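Local coordinates for DUF5751 domain-containing protein (PDB 2RBG) that is of unknown function but is a small archaeal protein of the DUF5751 family, built on a five-stranded parallel sheet flanked by helices, at residues E97-V100 against F101-I105; L69-K72 against N73-D76; I53-A56 against L57-I61; V75-F78 against L79-E83. All blocks are in the same frame, centred on the assembly; numbering follows the deposited sequence.

Contact 1 (E97-V100 against F101-I105)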
loop_
_atom_site.group_PDB
_atom_site.type_symbol
_atom_site.label_atom_id
_atom_site.label_comp_id
_atom_site.label_asym_id
_atom_site.label_seq_id
_atom_site.Cartn_x
_atom_site.Cartn_y
_atom_site.Cartn_z
ATOM N N GLU A 97 -13.145 -7.183 -4.937
ATOM C CA GLU A 97 -14.191 -8.192 -4.827
ATOM C C GLU A 97 -14.054 -9.073 -3.589
ATOM O O GLU A 97 -15.027 -9.681 -3.146
ATOM C CB GLU A 97 -14.202 -9.078 -6.076
ATOM C CG GLU A 97 -14.663 -8.379 -7.346
ATOM C CD GLU A 97 -13.821 -7.164 -7.690
ATOM O OE1 GLU A 97 -12.579 -7.299 -7.750
ATOM O OE2 GLU A 97 -14.402 -6.077 -7.907
ATOM N N ASN A 98 -12.853 -9.133 -3.024
ATOM C CA ASN A 98 -12.617 -9.971 -1.851
ATOM C C ASN A 98 -12.111 -9.216 -0.626
ATOM O O ASN A 98 -11.692 -9.834 0.357
ATOM C CB ASN A 98 -11.624 -11.077 -2.213
ATOM C CG ASN A 98 -12.148 -11.999 -3.293
ATOM O OD1 ASN A 98 -13.044 -12.809 -3.051
ATOM N ND2 ASN A 98 -11.601 -11.875 -4.498
ATOM N N LYS A 99 -12.163 -7.890 -0.672
ATOM C CA LYS A 99 -11.679 -7.073 0.437
ATOM C C LYS A 99 -12.453 -7.258 1.741
ATOM O O LYS A 99 -11.852 -7.343 2.813
ATOM C CB LYS A 99 -11.677 -5.594 0.037
ATOM C CG LYS A 99 -11.136 -4.665 1.113
ATOM C CD LYS A 99 -10.861 -3.272 0.560
ATOM C CE LYS A 99 -12.110 -2.636 -0.018
ATOM N NZ LYS A 99 -11.815 -1.317 -0.643
ATOM N N VAL A 100 -13.781 -7.311 1.663
ATOM C CA VAL A 100 -14.589 -7.502 2.865
ATOM C C VAL A 100 -14.256 -8.857 3.484
ATOM O O VAL A 100 -14.070 -8.974 4.695
ATOM C CB VAL A 100 -16.101 -7.457 2.541
ATOM C CG1 VAL A 100 -16.913 -7.797 3.787
ATOM C CG2 VAL A 100 -16.480 -6.075 2.032
ATOM N N PHE A 101 -14.171 -9.875 2.637
ATOM C CA PHE A 101 -13.849 -11.221 3.087
ATOM C C PHE A 101 -12.481 -11.272 3.764
ATOM O O PHE A 101 -12.364 -11.692 4.917
ATOM C CB PHE A 101 -13.863 -12.183 1.902
ATOM C CG PHE A 101 -13.422 -13.576 2.246
ATOM C CD1 PHE A 101 -14.173 -14.364 3.114
ATOM C CD2 PHE A 101 -12.259 -14.104 1.700
ATOM C CE1 PHE A 101 -13.772 -15.659 3.432
ATOM C CE2 PHE A 101 -11.846 -15.397 2.010
ATOM C CZ PHE A 101 -12.605 -16.177 2.878
HETATM N N MSE A 102 -11.445 -10.848 3.047
HETATM C CA MSE A 102 -10.096 -10.871 3.598
HETATM C C MSE A 102 -9.951 -10.017 4.853
HETATM O O MSE A 102 -9.258 -10.405 5.796
HETATM C CB MSE A 102 -9.080 -10.418 2.545
HETATM C CG MSE A 102 -7.639 -10.421 3.039
HETATM SE SE MSE A 102 -7.085 -12.149 3.740
HETATM C CE MSE A 102 -6.906 -13.067 2.085
ATOM N N SER A 103 -10.602 -8.857 4.875
ATOM C CA SER A 103 -10.519 -7.977 6.036
ATOM C C SER A 103 -11.039 -8.669 7.290
ATOM O O SER A 103 -10.488 -8.497 8.377
ATOM C CB SER A 103 -11.313 -6.689 5.792
ATOM O OG SER A 103 -10.710 -5.909 4.777
ATOM N N LYS A 104 -12.097 -9.458 7.137
ATOM C CA LYS A 104 -12.674 -10.171 8.271
ATOM C C LYS A 104 -11.706 -11.235 8.783
ATOM O O LYS A 104 -11.529 -11.394 9.991
ATOM C CB LYS A 104 -14.000 -10.821 7.870
ATOM C CG LYS A 104 -14.684 -11.583 8.995
ATOM C CD LYS A 104 -16.083 -12.042 8.591
ATOM C CE LYS A 104 -16.055 -12.928 7.350
ATOM N NZ LYS A 104 -17.415 -13.400 6.959
ATOM N N ILE A 105 -11.080 -11.961 7.859
ATOM C CA ILE A 105 -10.124 -13.000 8.229
ATOM C C ILE A 105 -8.972 -12.381 9.020
ATOM O O ILE A 105 -8.572 -12.904 10.061
ATOM C CB ILE A 105 -9.549 -13.714 6.980
ATOM C CG1 ILE A 105 -10.662 -14.472 6.254
ATOM C CG2 ILE A 105 -8.446 -14.688 7.386
ATOM C CD1 ILE A 105 -10.190 -15.219 5.022
HETATM O O HOH W 1 -15.367 -9.800 -0.005
#
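Lys99 and Ser103 meet through backbone and side chain alike, both donors of the serine converging on one carbonyl. Three backbone bonds of the i to i+4 kind start helix 99-107. Met102 N reaches Asn98 O at 2.9 Å, nearly straight at the hydrogen (174°); Ser103 N follows to Lys99 O (2.8 Å) and Lys104 N to Val100 O (3.2 Å). The side-chain bond comes next: Ser103 OG, set beside its own backbone N and opposite the carbonyl carbon (chi1 -67°), donates to Lys99 O at 2.7 Å. It arrives from above the carbonyl plane, on the face opposite the one used by Ser103 N. With the hydroxyl gone, as in an alanine here, the Lys99 carbonyl would probably lose its second donor and be held by the Ser103 amide alone. A water accepts from Phe101 N (2.9 Å) and donates to Glu97 O, bridging the first turn. The apolar contact is that of Ile105 CG1, 4.2 Å above one face of the Phe101 ring, toward its rim. A cation-pi contact joins the same ring to Lys72. Asn98 occupies the N-cap position, yet its amide turns elsewhere, to Asp95 and Lys72, while Lys99 NZ bonds Leu125 O. The helix start is therefore secured by main-chain bonds, a serine hydroxyl and a water, with the N-cap side chain committed to tying the helix to neighbouring loops.

Contact 2 (L69-K72 against N73-D76)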
loop_
_atom_site.group_PDB
_atom_site.type_symbol
_atom_site.label_atom_id
_atom_site.label_comp_id
_atom_site.label_asym_id
_atom_site.label_seq_id
_atom_site.Cartn_x
_atom_site.Cartn_y
_atom_site.Cartn_z
ATOM N N LEU A 69 -5.144 -24.339 -0.437
ATOM C CA LEU A 69 -6.297 -23.668 -1.019
ATOM C C LEU A 69 -7.510 -23.936 -0.142
ATOM O O LEU A 69 -7.728 -25.066 0.303
ATOM C CB LEU A 69 -6.560 -24.167 -2.443
ATOM C CG LEU A 69 -5.660 -23.602 -3.546
ATOM C CD1 LEU A 69 -4.205 -23.938 -3.258
ATOM C CD2 LEU A 69 -6.086 -24.173 -4.889
ATOM N N TRP A 70 -8.286 -22.888 0.112
ATOM C CA TRP A 70 -9.474 -22.991 0.942
ATOM C C TRP A 70 -10.684 -22.354 0.288
ATOM O O TRP A 70 -10.604 -21.241 -0.227
ATOM C CB TRP A 70 -9.263 -22.284 2.281
ATOM C CG TRP A 70 -8.024 -22.671 2.998
ATOM C CD1 TRP A 70 -6.865 -21.951 3.092
ATOM C CD2 TRP A 70 -7.816 -23.872 3.739
ATOM N NE1 TRP A 70 -5.946 -22.636 3.856
ATOM C CE2 TRP A 70 -6.506 -23.818 4.264
ATOM C CE3 TRP A 70 -8.611 -24.992 4.012
ATOM C CZ2 TRP A 70 -5.973 -24.844 5.049
ATOM C CZ3 TRP A 70 -8.079 -26.013 4.794
ATOM C CH2 TRP A 70 -6.773 -25.930 5.303
ATOM N N LYS A 71 -11.807 -23.060 0.298
ATOM C CA LYS A 71 -13.024 -22.478 -0.236
ATOM C C LYS A 71 -13.420 -21.539 0.898
ATOM O O LYS A 71 -13.062 -21.782 2.049
ATOM C CB LYS A 71 -14.090 -23.552 -0.451
ATOM C CG LYS A 71 -13.759 -24.512 -1.581
ATOM C CD LYS A 71 -14.893 -25.497 -1.817
ATOM C CE LYS A 71 -14.611 -26.377 -3.025
ATOM N NZ LYS A 71 -13.345 -27.146 -2.867
ATOM N N LYS A 72 -14.136 -20.466 0.590
ATOM C CA LYS A 72 -14.518 -19.515 1.626
ATOM C C LYS A 72 -15.206 -20.160 2.830
ATOM O O LYS A 72 -15.122 -19.650 3.946
ATOM C CB LYS A 72 -15.397 -18.418 1.021
ATOM C CG LYS A 72 -14.657 -17.586 -0.021
ATOM C CD LYS A 72 -15.521 -16.487 -0.609
ATOM C CE LYS A 72 -14.744 -15.693 -1.649
ATOM N NZ LYS A 72 -15.569 -14.621 -2.269
ATOM N N ASN A 73 -15.864 -21.292 2.607
ATOM C CA ASN A 73 -16.557 -21.992 3.682
ATOM C C ASN A 73 -15.606 -22.843 4.531
ATOM O O ASN A 73 -16.016 -23.433 5.529
ATOM C CB ASN A 73 -17.659 -22.881 3.098
ATOM C CG ASN A 73 -17.111 -23.983 2.209
ATOM O OD1 ASN A 73 -16.431 -24.895 2.680
ATOM N ND2 ASN A 73 -17.404 -23.905 0.915
ATOM N N GLU A 74 -14.337 -22.896 4.136
ATOM C CA GLU A 74 -13.348 -23.686 4.866
ATOM C C GLU A 74 -12.397 -22.823 5.689
ATOM O O GLU A 74 -11.386 -23.311 6.199
ATOM C CB GLU A 74 -12.541 -24.547 3.893
ATOM C CG GLU A 74 -13.386 -25.492 3.052
ATOM C CD GLU A 74 -12.554 -26.314 2.087
ATOM O OE1 GLU A 74 -11.699 -25.729 1.391
ATOM O OE2 GLU A 74 -12.758 -27.543 2.016
ATOM N N VAL A 75 -12.720 -21.542 5.822
ATOM C CA VAL A 75 -11.874 -20.640 6.590
ATOM C C VAL A 75 -11.686 -21.154 8.015
ATOM O O VAL A 75 -10.635 -20.943 8.625
ATOM C CB VAL A 75 -12.465 -19.216 6.644
ATOM C CG1 VAL A 75 -11.544 -18.299 7.450
ATOM C CG2 VAL A 75 -12.633 -18.674 5.235
ATOM N N ASP A 76 -12.692 -21.837 8.553
ATOM C CA ASP A 76 -12.562 -22.351 9.911
ATOM C C ASP A 76 -11.459 -23.405 10.036
ATOM O O ASP A 76 -10.801 -23.492 11.072
ATOM C CB ASP A 76 -13.908 -22.892 10.427
ATOM C CG ASP A 76 -14.483 -24.011 9.571
ATOM O OD1 ASP A 76 -13.966 -24.290 8.469
ATOM O OD2 ASP A 76 -15.485 -24.613 10.015
HETATM O O HOH W 2 -12.859 -29.038 -0.363
#
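The planes of the Trp70 ring and the Glu74 carboxylate are 74° apart, and the two side chains cross at about a right angle. Trp70 CE3 comes within 4.0 Å of Glu74 CB, and Glu74 O approaches the same ring obliquely; Phe41 and Phe78 also meet the indole, whose NE1 bonds Asn39 OD1. Of the carboxylate, Glu74 OE1 is taken on its anti side by Lys71 N at 2.9 Å, the donor lying 26° out of the plane and the bond almost straight (176°). Glu74 OE2 is reached by a water that donates at 2.8 Å and accepts from Lys71 NZ. Direct contact of the two charges is lacking, Lys71 NZ and Glu74 OE1 being 4.8 Å apart. Between them the chain makes a type I beta turn, Glu74 N bonding Lys71 O at 2.7 Å, and this turn carries strand 64-70 into helix 75-82, a beta-alpha connection of the parallel sheet. Glu74, in the N-cap position, extends its chain beyond CG back over the turn, which is how OE1 gets to Lys71 N. The Asn73 amide runs alongside Lys71, pointing the same way, with Asn73 ND2 3.6 Å from Lys71 CB. After the turn, Val75 CG2 sits 3.0 Å from Lys72 O.

Contact 3 (I53-A56 against L57-I61); sequences IREA and LLENI
Ile53 and Leu57, one helical turn apart, set their branched ends obliquely against each other. The Ile53 CG1 branch stands between its backbone N and carbonyl carbon (chi1 66°), and from there Ile53 CD1 meets Leu57 CD2 at 3.9 Å. CG1 of the isoleucine packs at the same separation from Leu57 CG and CD1, so the leucine fork takes up both outer atoms of the branch. Glu55 and Glu59 also cross obliquely, their carboxylate planes 54° apart. Glu55 CG stands anti to the backbone N (chi1 -176°), and the chain then bends at chi2, bringing Glu55 OE2 to 2.7 Å from Glu59 OE2. Two carboxylate oxygens this close would be expected to repel each other if both were charged, so one of the acids probably holds a proton. The third pairing is polar and in plane: Asn60 ND2 donates to Ala56 O at 2.9 Å, lying in the carbonyl plane on a lone pair, with the oxygen also near the plane of the amide. Asn60 is the first residue after the helix to leave helical backbone angles, and its side-chain amide supplies a sound bond to the Ala56 carbonyl where the backbone N gives only a weak one. In the main chain, Leu57 N to Ile53 O (3.0 Å), Leu58 N to Arg54 O and Glu59 N to Glu55 O supply the regular helical bonds. Helix 54-59 lies between helix 46-52 and strand 64-70 along the chain and packs on helix 17-31: Ile53 and Ala56 touch Phe21, Leu57 and Asn60 touch Phe25, and Asn60 OD1 accepts from Arg29.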
loop_
_atom_site.group_PDB
_atom_site.type_symbol
_atom_site.label_atom_id
_atom_site.label_comp_id
_atom_site.label_asym_id
_atom_site.label_seq_id
_atom_site.Cartn_x
_atom_site.Cartn_y
_atom_site.Cartn_z
ATOM N N ILE A 53 0.333 -19.798 -11.920
ATOM C CA ILE A 53 1.485 -19.161 -11.288
ATOM C C ILE A 53 2.809 -19.876 -11.528
ATOM O O ILE A 53 3.796 -19.607 -10.843
ATOM C CB ILE A 53 1.276 -19.026 -9.765
ATOM C CG1 ILE A 53 1.242 -20.409 -9.113
ATOM C CG2 ILE A 53 -0.019 -18.277 -9.484
ATOM C CD1 ILE A 53 1.169 -20.370 -7.602
ATOM N N ARG A 54 2.834 -20.776 -12.507
ATOM C CA ARG A 54 4.046 -21.527 -12.820
ATOM C C ARG A 54 5.282 -20.639 -12.935
ATOM O O ARG A 54 6.325 -20.945 -12.360
ATOM C CB ARG A 54 3.871 -22.305 -14.127
ATOM C CG ARG A 54 5.090 -23.135 -14.509
ATOM C CD ARG A 54 4.960 -23.739 -15.900
ATOM N NE ARG A 54 4.809 -22.714 -16.932
ATOM C CZ ARG A 54 3.669 -22.443 -17.559
ATOM N NH1 ARG A 54 3.628 -21.489 -18.481
ATOM N NH2 ARG A 54 2.571 -23.132 -17.275
ATOM N N GLU A 55 5.164 -19.544 -13.680
ATOM C CA GLU A 55 6.284 -18.626 -13.875
ATOM C C GLU A 55 6.778 -18.026 -12.564
ATOM O O GLU A 55 7.983 -17.919 -12.334
ATOM C CB GLU A 55 5.885 -17.507 -14.843
ATOM C CG GLU A 55 7.006 -16.540 -15.186
ATOM C CD GLU A 55 8.241 -17.239 -15.722
ATOM O OE1 GLU A 55 8.090 -18.207 -16.498
ATOM O OE2 GLU A 55 9.365 -16.814 -15.378
ATOM N N ALA A 56 5.847 -17.638 -11.701
ATOM C CA ALA A 56 6.219 -17.057 -10.416
ATOM C C ALA A 56 6.972 -18.084 -9.578
ATOM O O ALA A 56 7.959 -17.760 -8.924
ATOM C CB ALA A 56 4.976 -16.579 -9.674
ATOM N N LEU A 57 6.499 -19.326 -9.595
ATOM C CA LEU A 57 7.147 -20.384 -8.835
ATOM C C LEU A 57 8.559 -20.658 -9.352
ATOM O O LEU A 57 9.489 -20.848 -8.564
ATOM C CB LEU A 57 6.313 -21.669 -8.895
ATOM C CG LEU A 57 4.881 -21.529 -8.371
ATOM C CD1 LEU A 57 4.180 -22.871 -8.445
ATOM C CD2 LEU A 57 4.904 -21.029 -6.935
ATOM N N LEU A 58 8.715 -20.671 -10.673
ATOM C CA LEU A 58 10.016 -20.926 -11.284
ATOM C C LEU A 58 11.016 -19.816 -10.969
ATOM O O LEU A 58 12.171 -20.084 -10.637
ATOM C CB LEU A 58 9.864 -21.067 -12.804
ATOM C CG LEU A 58 11.154 -21.211 -13.616
ATOM C CD1 LEU A 58 11.892 -22.469 -13.199
ATOM C CD2 LEU A 58 10.818 -21.261 -15.102
ATOM N N GLU A 59 10.564 -18.572 -11.070
ATOM C CA GLU A 59 11.422 -17.422 -10.807
ATOM C C GLU A 59 11.894 -17.354 -9.360
ATOM O O GLU A 59 12.924 -16.746 -9.059
ATOM C CB GLU A 59 10.685 -16.125 -11.146
ATOM C CG GLU A 59 10.545 -15.847 -12.626
ATOM C CD GLU A 59 9.783 -14.567 -12.900
ATOM O OE1 GLU A 59 9.825 -13.657 -12.046
ATOM O OE2 GLU A 59 9.153 -14.464 -13.974
ATOM N N ASN A 60 11.144 -17.984 -8.467
ATOM C CA ASN A 60 11.480 -17.956 -7.052
ATOM C C ASN A 60 11.713 -19.347 -6.482
ATOM O O ASN A 60 11.301 -19.658 -5.365
ATOM C CB ASN A 60 10.362 -17.230 -6.310
ATOM C CG ASN A 60 10.221 -15.798 -6.768
ATOM O OD1 ASN A 60 11.013 -14.938 -6.387
ATOM N ND2 ASN A 60 9.233 -15.536 -7.623
ATOM N N ILE A 61 12.407 -20.164 -7.267
ATOM C CA ILE A 61 12.726 -21.537 -6.904
ATOM C C ILE A 61 13.475 -21.656 -5.572
ATOM O O ILE A 61 13.336 -22.657 -4.870
ATOM C CB ILE A 61 13.570 -22.201 -8.026
ATOM C CG1 ILE A 61 13.734 -23.698 -7.759
ATOM C CG2 ILE A 61 14.923 -21.521 -8.130
ATOM C CD1 ILE A 61 12.471 -24.494 -7.983
#

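Contact 4 (V75-F78 against L79-E83); sequences VDIF and LKNLE
Phe78 meets Leu79 and Leu82 along its ring. Next to Phe78 CB, the nearest atom is the following amide, Leu79 N at 3.0 Å, a closeness set by the covalent chain. CG and CD2 then pass near that same nitrogen, approached obliquely, because CG, turned away from its own N (chi1 156°), stands beside the carbonyl carbon, which carries Leu79 N. Further out, Phe78 CD2 lies 3.8 Å from Leu79 CG, and Phe78 CE2 touches Leu79 CD2 at an equal distance, the two side chains crossing at a slant. At the tip, Phe78 CZ comes to 4.2 Å from Leu82 CD2, again oblique to the ring. Cutting the ring back to an alanine here would probably open a gap beside both leucines and take from Phe41 and Trp70 one of their ring partners. Four i to i+4 backbone bonds run through the helix: Leu79 N to Val75 O, Lys80 N to Asp76 O, Asn81 N to Ile77 O at 2.9 Å, and Leu82 N to Phe78 O. On its flanks Val75 CG1 lies beside Leu79 CD1 (3.9 Å), and Ile77 CG2 runs next to Asn81 ND2. Lys80 NZ forms a salt bridge with Glu83 OE1 at 3.0 Å, coming from above the carboxylate plane. Helix 75-82 thus turns Phe78 and Leu82 onto strand 6-11 at Leu9 and Leu7, Ile77 and Asn81 onto Trp70 of strand 64-70, and Val75 with Phe78 against helix 99-107.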
loop_
_atom_site.group_PDB
_atom_site.type_symbol
_atom_site.label_atom_id
_atom_site.label_comp_id
_atom_site.label_asym_id
_atom_site.label_seq_id
_atom_site.Cartn_x
_atom_site.Cartn_y
_atom_site.Cartn_z
ATOM N N VAL A 75 -12.720 -21.542 5.822
ATOM C CA VAL A 75 -11.874 -20.640 6.590
ATOM C C VAL A 75 -11.686 -21.154 8.015
ATOM O O VAL A 75 -10.635 -20.943 8.625
ATOM C CB VAL A 75 -12.465 -19.216 6.644
ATOM C CG1 VAL A 75 -11.544 -18.299 7.450
ATOM C CG2 VAL A 75 -12.633 -18.674 5.235
ATOM N N ASP A 76 -12.692 -21.837 8.553
ATOM C CA ASP A 76 -12.562 -22.351 9.911
ATOM C C ASP A 76 -11.459 -23.405 10.036
ATOM O O ASP A 76 -10.801 -23.492 11.072
ATOM C CB ASP A 76 -13.908 -22.892 10.427
ATOM C CG ASP A 76 -14.483 -24.011 9.571
ATOM O OD1 ASP A 76 -13.966 -24.290 8.469
ATOM O OD2 ASP A 76 -15.485 -24.613 10.015
ATOM N N ILE A 77 -11.244 -24.192 8.984
ATOM C CA ILE A 77 -10.194 -25.209 9.012
ATOM C C ILE A 77 -8.843 -24.491 8.972
ATOM O O ILE A 77 -7.905 -24.860 9.680
ATOM C CB ILE A 77 -10.295 -26.165 7.802
ATOM C CG1 ILE A 77 -11.657 -26.869 7.801
ATOM C CG2 ILE A 77 -9.178 -27.201 7.865
ATOM C CD1 ILE A 77 -11.928 -27.677 6.545
ATOM N N PHE A 78 -8.755 -23.462 8.137
ATOM C CA PHE A 78 -7.532 -22.678 8.034
ATOM C C PHE A 78 -7.143 -22.112 9.399
ATOM O O PHE A 78 -6.001 -22.244 9.839
ATOM C CB PHE A 78 -7.720 -21.526 7.046
ATOM C CG PHE A 78 -6.785 -20.377 7.284
ATOM C CD1 PHE A 78 -5.425 -20.502 7.028
ATOM C CD2 PHE A 78 -7.261 -19.187 7.826
ATOM C CE1 PHE A 78 -4.548 -19.457 7.314
ATOM C CE2 PHE A 78 -6.392 -18.136 8.116
ATOM C CZ PHE A 78 -5.034 -18.274 7.859
ATOM N N LEU A 79 -8.100 -21.474 10.063
ATOM C CA LEU A 79 -7.843 -20.879 11.366
ATOM C C LEU A 79 -7.462 -21.914 12.419
ATOM O O LEU A 79 -6.611 -21.650 13.267
ATOM C CB LEU A 79 -9.060 -20.071 11.819
ATOM C CG LEU A 79 -9.268 -18.778 11.022
ATOM C CD1 LEU A 79 -10.652 -18.207 11.286
ATOM C CD2 LEU A 79 -8.187 -17.778 11.405
ATOM N N LYS A 80 -8.080 -23.092 12.365
ATOM C CA LYS A 80 -7.756 -24.139 13.331
ATOM C C LYS A 80 -6.336 -24.644 13.089
ATOM O O LYS A 80 -5.544 -24.767 14.023
ATOM C CB LYS A 80 -8.746 -25.304 13.224
ATOM C CG LYS A 80 -8.475 -26.434 14.218
ATOM C CD LYS A 80 -8.530 -25.936 15.655
ATOM C CE LYS A 80 -8.166 -27.038 16.643
ATOM N NZ LYS A 80 -8.257 -26.565 18.058
ATOM N N ASN A 81 -6.016 -24.932 11.831
ATOM C CA ASN A 81 -4.688 -25.416 11.476
ATOM C C ASN A 81 -3.612 -24.391 11.822
ATOM O O ASN A 81 -2.473 -24.753 12.117
ATOM C CB ASN A 81 -4.622 -25.734 9.981
ATOM C CG ASN A 81 -5.406 -26.983 9.609
ATOM O OD1 ASN A 81 -6.060 -27.596 10.454
ATOM N ND2 ASN A 81 -5.340 -27.363 8.338
ATOM N N LEU A 82 -3.975 -23.115 11.775
ATOM C CA LEU A 82 -3.030 -22.043 12.083
ATOM C C LEU A 82 -2.464 -22.197 13.496
ATOM O O LEU A 82 -1.340 -21.777 13.776
ATOM C CB LEU A 82 -3.719 -20.682 11.935
ATOM C CG LEU A 82 -2.843 -19.436 12.110
ATOM C CD1 LEU A 82 -1.670 -19.485 11.143
ATOM C CD2 LEU A 82 -3.684 -18.188 11.874
ATOM N N GLU A 83 -3.240 -22.812 14.384
ATOM C CA GLU A 83 -2.789 -23.014 15.759
ATOM C C GLU A 83 -1.503 -23.834 15.828
ATOM O O GLU A 83 -0.727 -23.695 16.774
ATOM C CB GLU A 83 -3.871 -23.714 16.584
ATOM C CG GLU A 83 -5.163 -22.928 16.700
ATOM C CD GLU A 83 -6.168 -23.593 17.620
ATOM O OE1 GLU A 83 -5.915 -24.734 18.053
ATOM O OE2 GLU A 83 -7.216 -22.976 17.902
#

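Along the chain the order is contact 3, contact 2, contact 4, contact 1. Contacts 2 and 4 share Val75 and Asp76 at the start of helix 75-82, their centres about 9 Å apart, and Trp70 of the first packs on Ile77, Phe78 and Asn81 of the second. Contact 1, centred about 13 Å from contact 2, joins them through helix 99-107, with Phe101 and Ile105 against Val75. Contact 3 stands apart, about 26 Å by centres from contacts 1 and 4 and across the chain's centre from both. This is consistent with helices on both sides of the parallel sheet, ordered 64-70, 35-41, 6-11, 89-94, 117-121, as in Rossmann-like alpha/beta folds.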